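Local coordinates for protein-tyrosine-phosphatase PTP1 (Arabidopsis thaliana, PDB 6KRW) that dephosphorylates phosphotyrosine in proteins, acting on the MAP kinase MPK6 and, in vitro, on MPK4, and helps restrain plant defence responses, at residues A[132-137]-A[234-239]; A[241-246]-A[285-290]. All coordinates share one frame; numbering follows the deposited sequence.

Contact 1. Residues A[132-137]-A[234-239]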
loop_
_atom_site.group_PDB
_atom_site.type_symbol
_atom_site.label_atom_id
_atom_site.label_comp_id
_atom_site.label_asym_id
_atom_site.label_seq_id
_atom_site.Cartn_x
_atom_site.Cartn_y
_atom_site.Cartn_z
ATOM N N ILE A 132 6.266 3.316 -5.502
ATOM C CA ILE A 132 6.397 2.346 -4.403
ATOM C C ILE A 132 6.353 3.090 -3.079
ATOM O O ILE A 132 7.174 3.984 -2.867
ATOM C CB ILE A 132 7.663 1.509 -4.521
ATOM C CG1 ILE A 132 7.715 0.731 -5.828
ATOM C CG2 ILE A 132 7.807 0.614 -3.323
ATOM C CD1 ILE A 132 9.098 0.178 -6.164
ATOM N N VAL A 133 5.432 2.719 -2.223
ATOM C CA VAL A 133 5.295 3.186 -0.834
ATOM C C VAL A 133 5.795 2.083 0.065
ATOM O O VAL A 133 5.175 0.994 0.127
ATOM C CB VAL A 133 3.883 3.650 -0.481
ATOM C CG1 VAL A 133 3.787 4.099 0.952
ATOM C CG2 VAL A 133 3.381 4.696 -1.452
ATOM N N MET A 134 6.879 2.375 0.771
ATOM C CA MET A 134 7.512 1.409 1.680
ATOM C C MET A 134 7.334 1.890 3.115
ATOM O O MET A 134 7.873 2.972 3.444
ATOM C CB MET A 134 8.997 1.317 1.347
ATOM C CG MET A 134 9.739 0.379 2.233
ATOM S SD MET A 134 11.407 0.172 1.660
ATOM C CE MET A 134 11.949 -1.014 2.874
ATOM N N LEU A 135 6.679 1.124 3.986
ATOM C CA LEU A 135 6.262 1.565 5.340
ATOM C C LEU A 135 6.985 0.757 6.408
ATOM O O LEU A 135 6.451 0.587 7.481
ATOM C CB LEU A 135 4.741 1.403 5.456
ATOM C CG LEU A 135 3.952 2.183 4.420
ATOM C CD1 LEU A 135 2.470 1.747 4.458
ATOM C CD2 LEU A 135 4.083 3.681 4.608
ATOM N N THR A 136 8.206 0.326 6.131
ATOM C CA THR A 136 8.958 -0.474 7.121
ATOM C C THR A 136 10.449 -0.120 7.002
ATOM O O THR A 136 10.836 0.310 5.949
ATOM C CB THR A 136 8.774 -1.978 6.876
ATOM O OG1 THR A 136 9.409 -2.805 7.856
ATOM C CG2 THR A 136 9.226 -2.410 5.503
ATOM N N ARG A 137 11.138 -0.432 8.078
ATOM C CA ARG A 137 12.607 -0.586 8.059
ATOM C C ARG A 137 12.946 -1.959 7.499
ATOM O O ARG A 137 12.086 -2.862 7.539
ATOM C CB ARG A 137 13.198 -0.440 9.469
ATOM C CG ARG A 137 12.942 0.915 10.106
ATOM C CD ARG A 137 13.594 0.948 11.489
ATOM N NE ARG A 137 13.393 2.216 12.146
ATOM C CZ ARG A 137 14.009 2.547 13.299
ATOM N NH1 ARG A 137 14.700 1.633 13.962
ATOM N NH2 ARG A 137 13.856 3.753 13.823
ATOM N N ILE A 234 2.245 0.601 -5.725
ATOM C CA ILE A 234 2.725 -0.466 -4.836
ATOM C C ILE A 234 2.761 0.055 -3.417
ATOM O O ILE A 234 3.327 1.116 -3.193
ATOM C CB ILE A 234 4.058 -1.046 -5.313
ATOM C CG1 ILE A 234 3.868 -1.818 -6.617
ATOM C CG2 ILE A 234 4.658 -1.920 -4.244
ATOM C CD1 ILE A 234 5.174 -2.179 -7.304
ATOM N N VAL A 235 2.204 -0.678 -2.486
ATOM C CA VAL A 235 2.299 -0.373 -1.041
ATOM C C VAL A 235 2.773 -1.612 -0.337
ATOM O O VAL A 235 2.187 -2.696 -0.560
ATOM C CB VAL A 235 1.019 0.184 -0.420
ATOM C CG1 VAL A 235 1.250 0.610 1.011
ATOM C CG2 VAL A 235 0.408 1.302 -1.234
ATOM N N HIS A 236 3.845 -1.507 0.446
ATOM C CA HIS A 236 4.327 -2.701 1.157
ATOM C C HIS A 236 4.885 -2.311 2.518
ATOM O O HIS A 236 5.374 -1.174 2.690
ATOM C CB HIS A 236 5.337 -3.486 0.333
ATOM C CG HIS A 236 6.741 -2.953 0.345
ATOM N ND1 HIS A 236 7.621 -3.347 1.315
ATOM C CD2 HIS A 236 7.405 -2.213 -0.547
ATOM C CE1 HIS A 236 8.812 -2.760 1.074
ATOM N NE2 HIS A 236 8.701 -2.031 -0.068
ATOM N N CYS A 237 4.842 -3.237 3.440
ATOM C CA CYS A 237 5.554 -3.128 4.731
ATOM C C CYS A 237 6.320 -4.437 4.856
ATOM O O CYS A 237 7.107 -4.737 3.961
ATOM C CB CYS A 237 4.587 -2.819 5.879
ATOM S SG CYS A 237 3.092 -3.845 5.930
ATOM N N SER A 238 6.109 -5.179 5.918
ATOM C CA SER A 238 6.756 -6.495 6.007
ATOM C C SER A 238 5.803 -7.569 5.451
ATOM O O SER A 238 6.190 -8.242 4.508
ATOM C CB SER A 238 7.199 -6.787 7.392
ATOM O OG SER A 238 8.028 -7.920 7.371
ATOM N N ALA A 239 4.613 -7.734 6.029
ATOM C CA ALA A 239 3.623 -8.712 5.504
ATOM C C ALA A 239 2.764 -8.085 4.412
ATOM O O ALA A 239 2.158 -8.868 3.629
ATOM C CB ALA A 239 2.773 -9.229 6.623
#
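At the centre of the mixed sheet of this classical tyrosine phosphatase, parallel strands 131-134 and 233-236 run side by side, and the second leads straight into the phosphate-binding loop. Ile132 pairs with Ile234, Val133 with Val235 and Met134 with His236. Three backbone hydrogen bonds join them: Val133 N to Ile234 O (2.8 Å), His236 N to Val133 O (2.9 Å) and, just past the strand end, Leu135 N to His236 O (2.9 Å).

His236 dominates the face it shares with Ile132, Met134 and Ile234. Its CG stands between the backbone N and the carbonyl carbon (chi1 80°), which swings the imidazole across to the neighbouring strand. Met134 CA lies over one ring face, a CH-pi contact offset toward the rim, and Met134 CG, anti to the backbone N, comes to 3.5 Å from His236 CE1. Ile132 CG2 meets the ring edge in plane at CD2. Both ring nitrogens are engaged: His236 ND1 donates to Cys237 O at 3.0 Å, within the ring plane and on a carbonyl lone pair, while NE2 bonds to the hydroxyl of Tyr150.

This is the histidine of the HCX5R signature, directly before Cys237, the nucleophile that becomes the phosphocysteine intermediate. A leucine in place of His236 would probably leave the Cys237 carbonyl and the Tyr150 hydroxyl without their mates and let the first turn of the loop drift.

Beyond the strands, Thr136 takes over as the neighbour of the loop: Thr136 OG1 donates to Arg137 O, while CG2 rests 3.5 Å from Cys237 O. On the face of the sheet covered by helix 242-259, Leu135 CD1 reaches Val235 CG1 at 3.8 Å.

Contact 2. Residues A[241-246]-A[285-290]. With FLC (citrate anion), chain D.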
loop_
_atom_site.group_PDB
_atom_site.type_symbol
_atom_site.label_atom_id
_atom_site.label_comp_id
_atom_site.label_asym_id
_atom_site.label_seq_id
_atom_site.Cartn_x
_atom_site.Cartn_y
_atom_site.Cartn_z
ATOM N N ILE A 241 0.021 -6.064 5.022
ATOM C CA ILE A 241 -1.403 -5.995 5.437
ATOM C C ILE A 241 -1.689 -4.977 6.544
ATOM O O ILE A 241 -2.678 -4.285 6.431
ATOM C CB ILE A 241 -1.949 -7.399 5.784
ATOM C CG1 ILE A 241 -1.193 -8.093 6.914
ATOM C CG2 ILE A 241 -2.037 -8.269 4.528
ATOM C CD1 ILE A 241 -1.846 -9.362 7.402
ATOM N N GLY A 242 -0.817 -4.818 7.566
ATOM C CA GLY A 242 -1.191 -3.945 8.692
ATOM C C GLY A 242 -0.936 -2.488 8.355
ATOM O O GLY A 242 -1.883 -1.725 8.158
ATOM N N ARG A 243 0.342 -2.116 8.304
ATOM C CA ARG A 243 0.694 -0.743 7.902
ATOM C C ARG A 243 0.203 -0.490 6.477
ATOM O O ARG A 243 -0.335 0.525 6.228
ATOM C CB ARG A 243 2.209 -0.579 8.076
ATOM C CG ARG A 243 2.620 -0.644 9.546
ATOM C CD ARG A 243 4.117 -0.794 9.741
ATOM N NE ARG A 243 4.590 -2.140 9.441
ATOM C CZ ARG A 243 5.842 -2.539 9.606
ATOM N NH1 ARG A 243 6.750 -1.704 10.118
ATOM N NH2 ARG A 243 6.199 -3.760 9.292
ATOM N N THR A 244 0.392 -1.455 5.591
ATOM C CA THR A 244 -0.038 -1.341 4.182
ATOM C C THR A 244 -1.548 -1.083 4.108
ATOM O O THR A 244 -1.958 -0.185 3.434
ATOM C CB THR A 244 0.328 -2.621 3.442
ATOM O OG1 THR A 244 1.743 -2.669 3.337
ATOM C CG2 THR A 244 -0.261 -2.690 2.048
ATOM N N GLY A 245 -2.344 -1.879 4.812
ATOM C CA GLY A 245 -3.805 -1.684 4.759
ATOM C C GLY A 245 -4.228 -0.352 5.329
ATOM O O GLY A 245 -5.145 0.285 4.812
ATOM N N THR A 246 -3.567 0.086 6.409
ATOM C CA THR A 246 -3.875 1.381 7.038
ATOM C C THR A 246 -3.584 2.495 6.023
ATOM O O THR A 246 -4.412 3.363 5.864
ATOM C CB THR A 246 -3.082 1.507 8.344
ATOM O OG1 THR A 246 -3.343 0.398 9.208
ATOM C CG2 THR A 246 -3.370 2.797 9.076
ATOM N N MET A 285 -6.308 -2.471 16.477
ATOM C CA MET A 285 -7.291 -1.409 16.794
ATOM C C MET A 285 -6.581 -0.046 16.799
ATOM O O MET A 285 -7.185 0.927 16.346
ATOM C CB MET A 285 -7.970 -1.681 18.138
ATOM C CG MET A 285 -9.079 -0.701 18.455
ATOM S SD MET A 285 -9.902 -1.015 20.040
ATOM C CE MET A 285 -10.841 -2.481 19.616
ATOM N N ASP A 286 -5.322 0.028 17.246
ATOM C CA ASP A 286 -4.594 1.315 17.156
ATOM C C ASP A 286 -4.416 1.746 15.697
ATOM O O ASP A 286 -4.572 2.946 15.411
ATOM C CB ASP A 286 -3.245 1.238 17.875
ATOM C CG ASP A 286 -3.347 1.273 19.382
ATOM O OD1 ASP A 286 -4.428 1.626 19.909
ATOM O OD2 ASP A 286 -2.343 0.952 20.017
ATOM N N GLN A 287 -4.183 0.802 14.777
ATOM C CA GLN A 287 -4.065 1.156 13.346
ATOM C C GLN A 287 -5.408 1.667 12.831
ATOM O O GLN A 287 -5.417 2.592 12.055
ATOM C CB GLN A 287 -3.550 -0.031 12.530
ATOM C CG GLN A 287 -2.045 -0.215 12.711
ATOM C CD GLN A 287 -1.535 -1.499 12.116
ATOM O OE1 GLN A 287 -2.301 -2.282 11.552
ATOM N NE2 GLN A 287 -0.236 -1.737 12.219
ATOM N N TYR A 288 -6.509 1.054 13.277
ATOM C CA TYR A 288 -7.844 1.492 12.835
ATOM C C TYR A 288 -8.119 2.904 13.338
ATOM O O TYR A 288 -8.592 3.732 12.596
ATOM C CB TYR A 288 -8.867 0.451 13.310
ATOM C CG TYR A 288 -10.234 0.633 12.716
ATOM C CD1 TYR A 288 -10.460 0.331 11.382
ATOM C CD2 TYR A 288 -11.276 1.132 13.460
ATOM C CE1 TYR A 288 -11.708 0.503 10.814
ATOM C CE2 TYR A 288 -12.539 1.281 12.905
ATOM C CZ TYR A 288 -12.738 1.012 11.565
ATOM O OH TYR A 288 -13.984 1.148 10.986
ATOM N N PHE A 289 -7.765 3.179 14.588
ATOM C CA PHE A 289 -7.897 4.554 15.144
ATOM C C PHE A 289 -7.019 5.517 14.337
ATOM O O PHE A 289 -7.439 6.650 14.055
ATOM C CB PHE A 289 -7.539 4.591 16.634
ATOM C CG PHE A 289 -8.727 4.385 17.533
ATOM C CD1 PHE A 289 -9.495 5.460 17.953
ATOM C CD2 PHE A 289 -9.079 3.119 17.959
ATOM C CE1 PHE A 289 -10.581 5.269 18.787
ATOM C CE2 PHE A 289 -10.193 2.930 18.770
ATOM C CZ PHE A 289 -10.928 4.004 19.201
ATOM N N PHE A 290 -5.815 5.080 13.986
ATOM C CA PHE A 290 -4.881 5.954 13.227
ATOM C C PHE A 290 -5.498 6.315 11.871
ATOM O O PHE A 290 -5.347 7.435 11.415
ATOM C CB PHE A 290 -3.518 5.279 13.101
ATOM C CG PHE A 290 -2.472 6.110 12.406
ATOM C CD1 PHE A 290 -1.764 7.085 13.097
ATOM C CD2 PHE A 290 -2.184 5.931 11.069
ATOM C CE1 PHE A 290 -0.807 7.854 12.446
ATOM C CE2 PHE A 290 -1.228 6.696 10.419
ATOM C CZ PHE A 290 -0.531 7.666 11.119
HETATM C CAC FLC D . 2.235 -4.459 10.387
HETATM C CA FLC D . 2.982 -5.748 10.609
HETATM C CB FLC D . 3.210 -6.526 9.318
HETATM C CBC FLC D . 1.824 -6.654 8.642
HETATM C CG FLC D . 3.738 -7.926 9.671
HETATM C CGC FLC D . 5.066 -8.030 10.409
HETATM O OA1 FLC D . 2.351 -3.901 9.341
HETATM O OA2 FLC D . 1.507 -4.109 11.199
HETATM O OB1 FLC D . 1.686 -6.243 7.504
HETATM O OB2 FLC D . 0.935 -7.142 9.353
HETATM O OG1 FLC D . 5.846 -7.055 10.439
HETATM O OG2 FLC D . 5.323 -9.135 10.929
HETATM O OHB FLC D . 4.110 -5.835 8.459
#
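Gln287 and Thr246 meet nearly at right angles where helix 242-259, which starts at the end of the HCX5R phosphate-binding loop, packs beside helix 285-303. The two short segments run in much the same direction, inclined at 23° with axes 10.0 Å apart, and side chains bridge the interval. Thr246 OG1 lies against the flank of Gln287, 3.4 Å from CB, and points back along its own helix to Gly242 O. That carbonyl is gripped from opposite faces of its plane, by Thr246 N and Thr246 OG1. The methyl CG2, anti to the backbone N, is carried the other way, to the edge of the Phe290 ring at CD2. Phe290 in turn meets the ring of Trp204.

From its CB, Gln287 extends past Thr246 toward the loop, its chain extended, and lays its amide beside Gly242. Gly242 O and Gln287 OE1 are both acceptors and do not bond; OE1 is satisfied instead by Gln283 N. NE2 faces the pocket, donating to Gly208 O and to OA2 of a citrate, probably from the crystallisation liquor, lying in what is, by similarity, the substrate site.

Arg243 approaches the same ligand from another direction. Its chain bends at chi3 (-75°), turning the guanidinium in to the citrate, with NE on citrate OA1 and NH2 on citrate OHB, the latter in the guanidinium plane; NH1 is held by Trp204 O. At the helix start the backbone of Ile241, the N-cap, and of Gly242 shares citrate OB1, consistent with the way this loop cradles a phosphate in related phosphatases. Arg243 binds OA1 twice, as its backbone N also donates to that oxygen at 2.9 Å, with an N-H...O angle of 168°.

Both contacts are buried and meet around the phosphate-binding loop, but they serve it from different ends. Contact 1 lies closer to the middle of the chain and delivers the loop from a sheet strand; contact 2 holds the helix that follows it. Their chemistry differs accordingly: regular backbone bonding and a larger buried surface (463 Å²) in 132-137 with 234-239, against 193 Å² and no direct hydrogen bond in 241-246 with 285-290, where the bound citrate links Arg243 to Gln287. The two touch directly, with Cys237 SG 3.2 Å from Thr244 OG1, so the nucleophile of one sits against the first turn of the other's helix.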